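Local coordinates for beta-lactamase inhibitory protein BLIP-I (Streptomyces exfoliatus, PDB 3GMV) that probably inhibits beta-lactamases by binding them directly through protein-protein contacts, and is seen here in its unbound form, at residues Y8-G14 with E62-N68; E27-D31 with I40-T44; S78-S82 with Q152-T156; M91-L96 with L142-L147. All blocks are in the same frame, centred on the assembly; numbering follows the deposited sequence.

Contact 1 (Y8-G14 with E62-N68). With TAM (tris(hydroxyethyl)aminomethane), chain B.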
# COMPACT_ATOMS: atom_id res chain seq x y z
N TYR A 8 1.09 -6.99 9.09
CA TYR A 8 0.38 -6.49 7.90
C TYR A 8 -0.01 -7.62 6.96
O TYR A 8 -1.14 -7.68 6.49
CB TYR A 8 1.28 -5.48 7.16
CG TYR A 8 0.65 -4.74 5.96
CD1 TYR A 8 -0.21 -3.67 6.15
CD2 TYR A 8 0.98 -5.11 4.65
CE1 TYR A 8 -0.77 -2.98 5.03
CE2 TYR A 8 0.46 -4.41 3.55
CZ TYR A 8 -0.42 -3.36 3.76
OH TYR A 8 -0.95 -2.67 2.67
N GLU A 9 0.92 -8.52 6.67
CA GLU A 9 0.64 -9.66 5.78
C GLU A 9 -0.33 -10.68 6.37
O GLU A 9 -1.06 -11.33 5.63
CB GLU A 9 1.97 -10.32 5.34
CG GLU A 9 2.90 -9.31 4.63
CD GLU A 9 4.38 -9.73 4.64
OE1 GLU A 9 4.69 -10.88 5.04
OE2 GLU A 9 5.23 -8.91 4.25
N GLN A 10 -0.33 -10.85 7.69
CA GLN A 10 -1.23 -11.78 8.36
C GLN A 10 -2.67 -11.26 8.29
O GLN A 10 -3.62 -12.05 8.40
CB GLN A 10 -0.82 -11.93 9.83
CG GLN A 10 0.45 -12.75 9.97
CD GLN A 10 1.15 -12.53 11.27
OE1 GLN A 10 0.53 -12.18 12.27
NE2 GLN A 10 2.47 -12.75 11.27
N ILE A 11 -2.81 -9.94 8.16
CA ILE A 11 -4.13 -9.27 8.11
C ILE A 11 -4.69 -9.46 6.70
O ILE A 11 -3.97 -9.22 5.72
CB ILE A 11 -4.01 -7.79 8.49
CG1 ILE A 11 -3.80 -7.72 10.01
CG2 ILE A 11 -5.29 -7.01 8.14
CD1 ILE A 11 -3.18 -6.39 10.52
N GLN A 12 -5.94 -9.92 6.60
CA GLN A 12 -6.52 -10.36 5.35
C GLN A 12 -7.90 -9.79 5.10
O GLN A 12 -8.68 -9.57 6.05
CB GLN A 12 -6.60 -11.90 5.34
CG GLN A 12 -5.20 -12.53 5.15
CD GLN A 12 -5.17 -13.98 5.42
OE1 GLN A 12 -4.56 -14.42 6.43
NE2 GLN A 12 -5.79 -14.76 4.56
N PHE A 13 -8.24 -9.60 3.84
CA PHE A 13 -9.56 -9.03 3.54
C PHE A 13 -10.68 -9.91 4.09
O PHE A 13 -10.61 -11.16 4.05
CB PHE A 13 -9.72 -8.78 2.04
CG PHE A 13 -8.70 -7.79 1.52
CD1 PHE A 13 -8.80 -6.43 1.86
CD2 PHE A 13 -7.61 -8.23 0.79
CE1 PHE A 13 -7.84 -5.53 1.44
CE2 PHE A 13 -6.64 -7.31 0.36
CZ PHE A 13 -6.76 -5.98 0.69
N GLY A 14 -11.71 -9.24 4.61
CA GLY A 14 -12.85 -9.93 5.22
C GLY A 14 -12.73 -10.07 6.74
O GLY A 14 -13.75 -10.31 7.43
N GLU A 62 -16.11 -5.65 8.16
CA GLU A 62 -15.14 -6.54 7.50
C GLU A 62 -14.09 -5.74 6.74
O GLU A 62 -14.42 -4.74 6.09
CB GLU A 62 -15.86 -7.47 6.53
CG GLU A 62 -16.80 -8.43 7.26
CD GLU A 62 -17.63 -9.30 6.33
OE1 GLU A 62 -17.50 -9.21 5.10
OE2 GLU A 62 -18.42 -10.12 6.86
N LEU A 63 -12.83 -6.19 6.79
CA LEU A 63 -11.72 -5.43 6.16
C LEU A 63 -11.87 -5.40 4.64
O LEU A 63 -11.92 -6.46 4.00
CB LEU A 63 -10.40 -6.16 6.50
CG LEU A 63 -9.16 -5.47 5.99
CD1 LEU A 63 -8.98 -4.22 6.89
CD2 LEU A 63 -7.91 -6.36 6.06
N TRP A 64 -11.93 -4.21 4.04
CA TRP A 64 -11.95 -4.13 2.58
C TRP A 64 -10.70 -3.41 2.06
O TRP A 64 -10.42 -3.45 0.86
CB TRP A 64 -13.22 -3.38 2.09
CG TRP A 64 -13.24 -1.94 2.46
CD1 TRP A 64 -13.69 -1.40 3.64
CD2 TRP A 64 -12.75 -0.84 1.69
NE1 TRP A 64 -13.52 -0.04 3.65
CE2 TRP A 64 -12.95 0.34 2.46
CE3 TRP A 64 -12.17 -0.72 0.42
CZ2 TRP A 64 -12.57 1.61 2.01
CZ3 TRP A 64 -11.81 0.56 -0.04
CH2 TRP A 64 -12.01 1.70 0.76
N SER A 65 -9.96 -2.74 2.94
CA SER A 65 -8.83 -1.93 2.47
C SER A 65 -7.62 -2.03 3.40
O SER A 65 -7.76 -1.90 4.61
CB SER A 65 -9.26 -0.46 2.39
OG SER A 65 -8.15 0.34 1.98
N LYS A 66 -6.44 -2.24 2.81
CA LYS A 66 -5.17 -2.15 3.49
C LYS A 66 -4.32 -1.10 2.80
O LYS A 66 -4.25 -1.08 1.57
CB LYS A 66 -4.42 -3.49 3.41
CG LYS A 66 -5.16 -4.64 4.08
CD LYS A 66 -4.56 -6.03 3.79
CE LYS A 66 -3.14 -6.15 4.29
NZ LYS A 66 -2.63 -7.52 3.97
N ARG A 67 -3.63 -0.29 3.59
CA ARG A 67 -2.69 0.67 3.02
C ARG A 67 -1.50 0.74 3.94
O ARG A 67 -1.60 0.39 5.14
CB ARG A 67 -3.35 2.07 2.86
CG ARG A 67 -3.75 2.77 4.17
CD ARG A 67 -4.70 3.95 3.90
NE ARG A 67 -5.12 4.60 5.14
CZ ARG A 67 -4.51 5.65 5.69
NH1 ARG A 67 -3.43 6.17 5.12
NH2 ARG A 67 -4.97 6.17 6.81
N ASN A 68 -0.37 1.18 3.41
CA ASN A 68 0.78 1.41 4.26
C ASN A 68 1.74 2.38 3.59
O ASN A 68 1.68 2.62 2.37
CB ASN A 68 1.50 0.09 4.54
CG ASN A 68 2.42 -0.33 3.39
OD1 ASN A 68 3.57 0.13 3.32
ND2 ASN A 68 1.95 -1.25 2.53
C TAM B . -16.70 1.11 0.67
C1 TAM B . -15.93 2.25 0.02
C2 TAM B . -17.89 0.71 -0.20
C3 TAM B . -17.17 1.54 2.04
C4 TAM B . -15.24 1.78 -1.25
C5 TAM B . -17.58 0.81 -1.69
C6 TAM B . -17.67 0.35 2.85
N TAM B . -15.80 -0.02 0.82
O4 TAM B . -14.48 2.88 -1.79
O5 TAM B . -18.45 1.77 -2.32
O6 TAM B . -17.71 -0.83 2.03
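A buried lysine can be paid for by main-chain oxygens, as where the segment 8-14, leaving helix 5-10, runs antiparallel beside strand 63-69 in the first half of the BLIP fold. At Glu-62 the chains run close: its CG lies 3.6 Å from Gly-14 O, and its carboxylate is held by Trp-115. Leu-63 does two jobs. Its O accepts from Gly-14 N at 2.9 Å, while its CD2 packs 3.4 Å from Ile-11 CG2. Gly-14 sits at a positive phi, where a CB would strike the preceding carbonyl. Trp-64 turns away from the helix segment and lays one ring face against the TAM amine (CD2 to N, 3.3 Å); with Ser-65 it forms a classic beta bulge opposite Ser-56. Lys-66 then passes between two rings, its CD 4.2 Å from the Phe-13 centroid and its CE 3.9 Å from that of Tyr-8. Its NZ reaches Tyr-8 O at 2.9 Å and Ile-11 O at 2.8 Å. Asn-68, anchored chiefly to Ser-107, adds a weak bond from ND2 to Tyr-8 OH (3.2 Å). Two carbonyls and the cation-pi face of Tyr-8 thus compensate the ammonium without an acidic partner across this contact, tying the helix exit to the strand.

Contact 2 (E27-D31 with I40-T44)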
# COMPACT_ATOMS: atom_id res chain seq x y z
N GLU A 27 -3.96 -2.04 21.64
CA GLU A 27 -3.83 -0.68 22.14
C GLU A 27 -2.40 -0.19 22.09
O GLU A 27 -2.14 0.95 21.73
CB GLU A 27 -4.32 -0.61 23.60
CG GLU A 27 -5.69 -1.22 23.82
CD GLU A 27 -6.83 -0.22 23.60
OE1 GLU A 27 -6.54 0.98 23.31
OE2 GLU A 27 -8.00 -0.64 23.70
N ALA A 28 -1.45 -1.04 22.46
CA ALA A 28 -0.05 -0.60 22.49
C ALA A 28 0.49 -0.23 21.12
O ALA A 28 1.41 0.58 21.02
CB ALA A 28 0.85 -1.66 23.16
N ALA A 29 -0.07 -0.82 20.05
CA ALA A 29 0.48 -0.61 18.70
C ALA A 29 -0.41 0.19 17.74
O ALA A 29 0.06 0.74 16.74
CB ALA A 29 0.85 -1.97 18.07
N CYS A 30 -1.69 0.26 18.03
CA CYS A 30 -2.66 0.77 17.06
C CYS A 30 -3.58 1.78 17.72
O CYS A 30 -3.63 1.89 18.96
CB CYS A 30 -3.51 -0.37 16.51
SG CYS A 30 -2.55 -1.73 15.84
N ASP A 31 -4.29 2.54 16.89
CA ASP A 31 -5.29 3.48 17.35
C ASP A 31 -6.51 3.48 16.44
O ASP A 31 -6.42 3.12 15.27
CB ASP A 31 -4.71 4.90 17.35
CG ASP A 31 -3.62 5.07 18.39
OD1 ASP A 31 -3.96 5.22 19.58
OD2 ASP A 31 -2.44 5.10 18.02
N ILE A 40 -8.52 1.61 11.57
CA ILE A 40 -7.44 1.34 12.52
C ILE A 40 -6.18 1.80 11.87
O ILE A 40 -5.99 1.56 10.68
CB ILE A 40 -7.32 -0.20 12.78
CG1 ILE A 40 -8.56 -0.71 13.53
CG2 ILE A 40 -6.06 -0.51 13.59
CD1 ILE A 40 -8.67 -2.25 13.64
N LEU A 41 -5.26 2.37 12.65
CA LEU A 41 -3.94 2.74 12.12
C LEU A 41 -2.92 2.23 13.13
O LEU A 41 -3.09 2.44 14.34
CB LEU A 41 -3.85 4.27 12.06
CG LEU A 41 -2.60 4.93 11.46
CD1 LEU A 41 -2.46 4.52 10.02
CD2 LEU A 41 -2.75 6.46 11.56
N CYS A 42 -1.88 1.55 12.64
CA CYS A 42 -0.83 1.00 13.50
C CYS A 42 0.52 1.47 12.96
O CYS A 42 0.78 1.36 11.76
CB CYS A 42 -0.86 -0.54 13.51
SG CYS A 42 -2.51 -1.30 13.83
N PHE A 43 1.38 1.98 13.84
CA PHE A 43 2.72 2.45 13.47
C PHE A 43 3.77 1.46 13.97
O PHE A 43 3.62 0.91 15.03
CB PHE A 43 2.99 3.83 14.09
CG PHE A 43 2.29 4.97 13.38
CD1 PHE A 43 2.84 5.56 12.26
CD2 PHE A 43 1.07 5.46 13.87
CE1 PHE A 43 2.20 6.62 11.61
CE2 PHE A 43 0.42 6.52 13.23
CZ PHE A 43 0.99 7.09 12.09
N THR A 44 4.84 1.23 13.20
CA THR A 44 5.86 0.30 13.64
C THR A 44 6.90 1.02 14.52
O THR A 44 7.64 0.37 15.22
CB THR A 44 6.63 -0.33 12.46
OG1 THR A 44 7.36 0.70 11.77
CG2 THR A 44 5.65 -1.03 11.49
O HOH W 1 0.61 3.33 16.54
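Cross-strand disulfides often lock hairpins at non-hydrogen-bonded pairs, and the beta hairpin of strands 30-31 and 40-43, at one edge of the antiparallel sheet, is a clear case. Cys-30 faces Cys-42 with CA atoms 4.0 Å apart, and Cys-30 SG and Cys-42 SG are bonded at 2.1 Å with chi3 at 101°. The bond lies on the sheet face where Trp-21 of helix 17-24 packs against Cys-30, so the crosslink forms part of the layer between sheet and helices; Ile-40 extends it, its CG2 3.9 Å from Cys-30 CB. Asp-31, nearly as much covered by the opposing strand as Cys-30, makes the adjoining hydrogen-bonded pair with Leu-41: Asp-31 N donates to Leu-41 O at 2.8 Å, and Leu-41 N returns to Asp-31 O at 3.0 Å. The side chains of these two point to the sheet face opposite the disulfide. Covalent and hydrogen-bonded pairing sit in consecutive rungs of the same ladder. Toward Ala-29, where the chain comes off a weakly bonded helix, the strands separate. Phe-43 N makes a weak bond to Ala-29 O at 3.4 Å, and a water fills the gap, donating to Ala-29 O at 2.7 Å and accepting from Phe-43 N at 3.1 Å.

Contact 3 (S78-S82 with Q152-T156)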
# COMPACT_ATOMS: atom_id res chain seq x y z
N SER A 78 15.61 1.90 -8.61
CA SER A 78 16.28 2.12 -9.87
C SER A 78 15.39 2.71 -10.94
O SER A 78 15.81 2.86 -12.11
CB SER A 78 16.83 0.80 -10.38
OG SER A 78 15.81 -0.14 -10.58
N VAL A 79 14.15 3.04 -10.59
CA VAL A 79 13.25 3.54 -11.63
C VAL A 79 13.73 4.90 -12.16
O VAL A 79 14.25 5.74 -11.39
CB VAL A 79 11.78 3.60 -11.13
CG1 VAL A 79 11.64 4.61 -9.93
CG2 VAL A 79 10.81 3.96 -12.27
N LYS A 80 13.59 5.09 -13.48
CA LYS A 80 14.04 6.27 -14.20
C LYS A 80 12.86 6.96 -14.87
O LYS A 80 11.84 6.32 -15.14
CB LYS A 80 15.02 5.86 -15.32
CG LYS A 80 16.30 5.19 -14.84
CD LYS A 80 17.11 6.07 -13.85
CE LYS A 80 18.28 5.25 -13.27
NZ LYS A 80 18.88 6.03 -12.13
N LEU A 81 13.00 8.25 -15.16
CA LEU A 81 11.98 8.95 -15.93
C LEU A 81 11.76 8.27 -17.27
O LEU A 81 10.64 8.21 -17.76
CB LEU A 81 12.35 10.44 -16.10
CG LEU A 81 11.28 11.31 -16.73
CD1 LEU A 81 9.94 11.21 -15.96
CD2 LEU A 81 11.83 12.73 -16.75
N SER A 82 12.81 7.72 -17.86
CA SER A 82 12.66 6.99 -19.13
C SER A 82 11.62 5.86 -19.00
O SER A 82 10.75 5.66 -19.88
CB SER A 82 14.02 6.39 -19.51
OG SER A 82 13.97 5.75 -20.79
N GLN A 152 4.54 10.72 -11.04
CA GLN A 152 5.95 10.73 -10.65
C GLN A 152 6.38 12.05 -10.03
O GLN A 152 5.86 13.11 -10.35
CB GLN A 152 6.87 10.34 -11.82
CG GLN A 152 6.99 11.40 -12.90
CD GLN A 152 8.04 12.46 -12.58
OE1 GLN A 152 8.94 12.25 -11.76
NE2 GLN A 152 7.93 13.59 -13.23
N ARG A 153 7.34 11.95 -9.12
CA ARG A 153 7.88 13.12 -8.45
C ARG A 153 9.40 13.08 -8.53
O ARG A 153 10.03 12.18 -8.00
CB ARG A 153 7.46 13.10 -6.99
CG ARG A 153 8.01 11.85 -6.24
CD ARG A 153 8.19 12.08 -4.73
NE ARG A 153 8.92 11.01 -4.05
CZ ARG A 153 8.39 10.25 -3.07
NH1 ARG A 153 9.12 9.30 -2.48
NH2 ARG A 153 7.14 10.47 -2.65
N SER A 154 9.96 14.05 -9.25
CA SER A 154 11.40 14.30 -9.25
C SER A 154 12.24 13.24 -9.91
O SER A 154 13.45 13.21 -9.66
CB SER A 154 11.92 14.50 -7.81
OG SER A 154 11.32 15.65 -7.26
N LEU A 155 11.65 12.38 -10.74
CA LEU A 155 12.47 11.39 -11.43
C LEU A 155 13.47 12.03 -12.37
O LEU A 155 13.21 13.10 -12.93
CB LEU A 155 11.61 10.41 -12.23
CG LEU A 155 10.78 9.43 -11.40
CD1 LEU A 155 9.98 8.57 -12.39
CD2 LEU A 155 11.64 8.57 -10.45
N THR A 156 14.59 11.34 -12.57
CA THR A 156 15.62 11.71 -13.54
C THR A 156 15.57 10.67 -14.62
O THR A 156 15.41 9.48 -14.30
CB THR A 156 17.05 11.58 -12.93
OG1 THR A 156 17.18 12.48 -11.84
CG2 THR A 156 18.12 11.93 -13.98
OXT THR A 156 15.70 10.97 -15.80
O HOH W 2 15.16 8.55 -11.52
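The chain end meets the start of a helix here: the segment 78-82 runs into helix 81-84, with Lys-80 at the N-cap position, while 152-156 leaves the outermost strand 146-153 and curls back so that Leu-81 and Leu-155 have CA atoms 5.1 Å apart. Leu-81 N, in the first turn, donates to Thr-156 O, one oxygen of the terminal carboxylate, at 2.8 Å and almost straight. A water bridges alongside, donating to Val-79 O and accepting from Thr-156 N, each at 3.0 Å. Beneath this polar layer Leu-155 is buried: its CB touches Leu-81 CB at 3.9 Å, its CD2 lies 4.0 Å from Val-79 CG1, and Tyr-84 and Ala-129 add further packing. Gln-152 steadies the turn, its OE1 accepting from Leu-155 N at 2.9 Å. A carboxylate accepting from a first-turn amide is a favourable way to end a chain at a helix N-terminus; here it fastens the C-terminus to the helical layer of the two-layer alpha/beta sandwich.

Contact 4 (M91-L96 with L142-L147)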
# COMPACT_ATOMS: atom_id res chain seq x y z
N MET A 91 -2.77 0.59 -19.85
CA MET A 91 -1.82 -0.52 -20.10
C MET A 91 -2.07 -1.65 -19.11
O MET A 91 -2.57 -1.40 -18.01
CB MET A 91 -0.35 -0.04 -20.07
CG MET A 91 0.27 0.04 -18.66
SD MET A 91 1.82 0.96 -18.60
CE MET A 91 2.83 0.12 -19.82
N THR A 92 -1.77 -2.89 -19.50
CA THR A 92 -1.95 -4.00 -18.62
C THR A 92 -0.83 -4.08 -17.62
O THR A 92 0.21 -3.47 -17.83
CB THR A 92 -1.98 -5.34 -19.36
OG1 THR A 92 -0.69 -5.57 -19.93
CG2 THR A 92 -3.04 -5.31 -20.46
N GLU A 93 -1.05 -4.82 -16.54
CA GLU A 93 -0.02 -5.05 -15.56
C GLU A 93 1.21 -5.67 -16.23
O GLU A 93 2.34 -5.29 -15.91
CB GLU A 93 -0.52 -5.93 -14.41
CG GLU A 93 0.59 -6.26 -13.44
CD GLU A 93 0.13 -6.98 -12.21
OE1 GLU A 93 -1.00 -7.53 -12.25
OE2 GLU A 93 0.89 -6.97 -11.21
N ALA A 94 0.99 -6.59 -17.17
CA ALA A 94 2.11 -7.19 -17.91
C ALA A 94 2.93 -6.10 -18.62
O ALA A 94 4.16 -6.08 -18.52
CB ALA A 94 1.63 -8.25 -18.95
N GLN A 95 2.26 -5.20 -19.31
CA GLN A 95 2.93 -4.08 -19.96
C GLN A 95 3.67 -3.19 -18.94
O GLN A 95 4.79 -2.77 -19.20
CB GLN A 95 1.94 -3.28 -20.82
CG GLN A 95 1.38 -4.15 -22.01
CD GLN A 95 0.23 -3.51 -22.72
OE1 GLN A 95 -0.67 -2.91 -22.10
NE2 GLN A 95 0.20 -3.68 -24.04
N LEU A 96 3.02 -2.90 -17.82
CA LEU A 96 3.65 -2.07 -16.79
C LEU A 96 4.99 -2.67 -16.34
O LEU A 96 5.98 -1.99 -16.31
CB LEU A 96 2.70 -1.88 -15.60
CG LEU A 96 3.32 -1.12 -14.44
CD1 LEU A 96 3.70 0.36 -14.85
CD2 LEU A 96 2.42 -1.13 -13.21
N LEU A 142 -3.10 -0.26 -9.99
CA LEU A 142 -3.74 -1.20 -10.91
C LEU A 142 -5.15 -1.47 -10.43
O LEU A 142 -5.38 -1.52 -9.22
CB LEU A 142 -2.94 -2.52 -10.93
CG LEU A 142 -1.53 -2.47 -11.47
CD1 LEU A 142 -0.84 -3.84 -11.20
CD2 LEU A 142 -1.56 -2.16 -12.97
N THR A 143 -6.12 -1.56 -11.35
CA THR A 143 -7.47 -1.96 -10.98
C THR A 143 -7.80 -3.16 -11.89
O THR A 143 -7.77 -3.02 -13.13
CB THR A 143 -8.48 -0.79 -11.20
OG1 THR A 143 -8.07 0.38 -10.46
CG2 THR A 143 -9.90 -1.18 -10.76
N ASP A 144 -8.11 -4.31 -11.29
CA ASP A 144 -8.23 -5.58 -12.03
C ASP A 144 -7.14 -5.73 -13.10
O ASP A 144 -7.41 -6.04 -14.27
CB ASP A 144 -9.62 -5.71 -12.62
CG ASP A 144 -10.69 -5.83 -11.53
OD1 ASP A 144 -10.40 -6.44 -10.48
OD2 ASP A 144 -11.78 -5.29 -11.71
N GLY A 145 -5.92 -5.44 -12.69
CA GLY A 145 -4.75 -5.71 -13.51
C GLY A 145 -4.54 -4.77 -14.68
O GLY A 145 -3.79 -5.10 -15.60
N VAL A 146 -5.18 -3.59 -14.61
CA VAL A 146 -5.00 -2.54 -15.63
C VAL A 146 -4.55 -1.22 -14.99
O VAL A 146 -5.03 -0.85 -13.90
CB VAL A 146 -6.28 -2.32 -16.43
CG1 VAL A 146 -6.15 -1.12 -17.44
CG2 VAL A 146 -6.71 -3.64 -17.13
N LEU A 147 -3.62 -0.52 -15.63
CA LEU A 147 -3.14 0.73 -15.02
C LEU A 147 -4.21 1.84 -14.98
O LEU A 147 -4.69 2.29 -16.03
CB LEU A 147 -1.84 1.21 -15.70
CG LEU A 147 -1.13 2.39 -15.00
CD1 LEU A 147 -0.52 1.95 -13.65
CD2 LEU A 147 0.01 2.89 -15.89
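One helix leucine packs against two from a hairpin at the heart of this contact. Leu-96 CD2 lies 4.1 Å from Leu-142 CD2 and 4.3 Å from Leu-147 CD1, so one side chain of helix 93-99 spans two neighbouring strands, with Phe-140 packing on both Leu-96 and Leu-147. Met-91 extends the patch, its SD 3.8 Å from Leu-147 CD2. At the margin Glu-93 lays its side chain along Leu-142, the carboxylate carbon CD 3.4 Å from Leu-142 CD1; its oxygen OE2 is engaged by Trp-97. Outward again, the main chains meet in a single bridge between Thr-92 and Val-146. Leu-147 N donates to Met-91 O at 2.7 Å, practically in line, and Glu-93 N donates to Gly-145 O at 2.9 Å. Gly-145 belongs to the type I' turn from Thr-143 to Val-146, which closes the tight hairpin of strands 137-143 and 146-153 and is further held by Asp-144 through the amides of Gly-120 and Phe-121. On the helix side Thr-92 and Gln-95 make a capping box: Gln-95 N donates to Thr-92 OG1 at 3.0 Å and Thr-92 N to Gln-95 OE1 at 2.8 Å. The chemistry divides the work: the Gly-145 carbonyl serves one amide at the helix start and the box another, so both are satisfied where the helix abuts edge strand 146-153, with Leu-96 packed beneath.

The four contacts illustrate how different chemistries fasten peripheral segments to a single eight-stranded sheet. Contacts 1 and 2, centres 14 Å apart, lie on the first half of the sheet; contacts 3 and 4, 19 Å apart and sharing strand 146-153, lie on its last two strands. About 32 Å separates the centres of contacts 2 and 4, on opposite sides of the chain's centre. One pairing recurs: Gly-14 pairs through its backbone with Leu-63, as Gly-90 does with Leu-147, each just before a helix, consistent with the tandem repeat of the family. Contacts 2 and 3 secure opposite sheet edges, one by disulfide and one by the terminal carboxylate. Contact 1 alone reaches the TAM pocket, where Trp-64 joins Thr-58 and Pro-113.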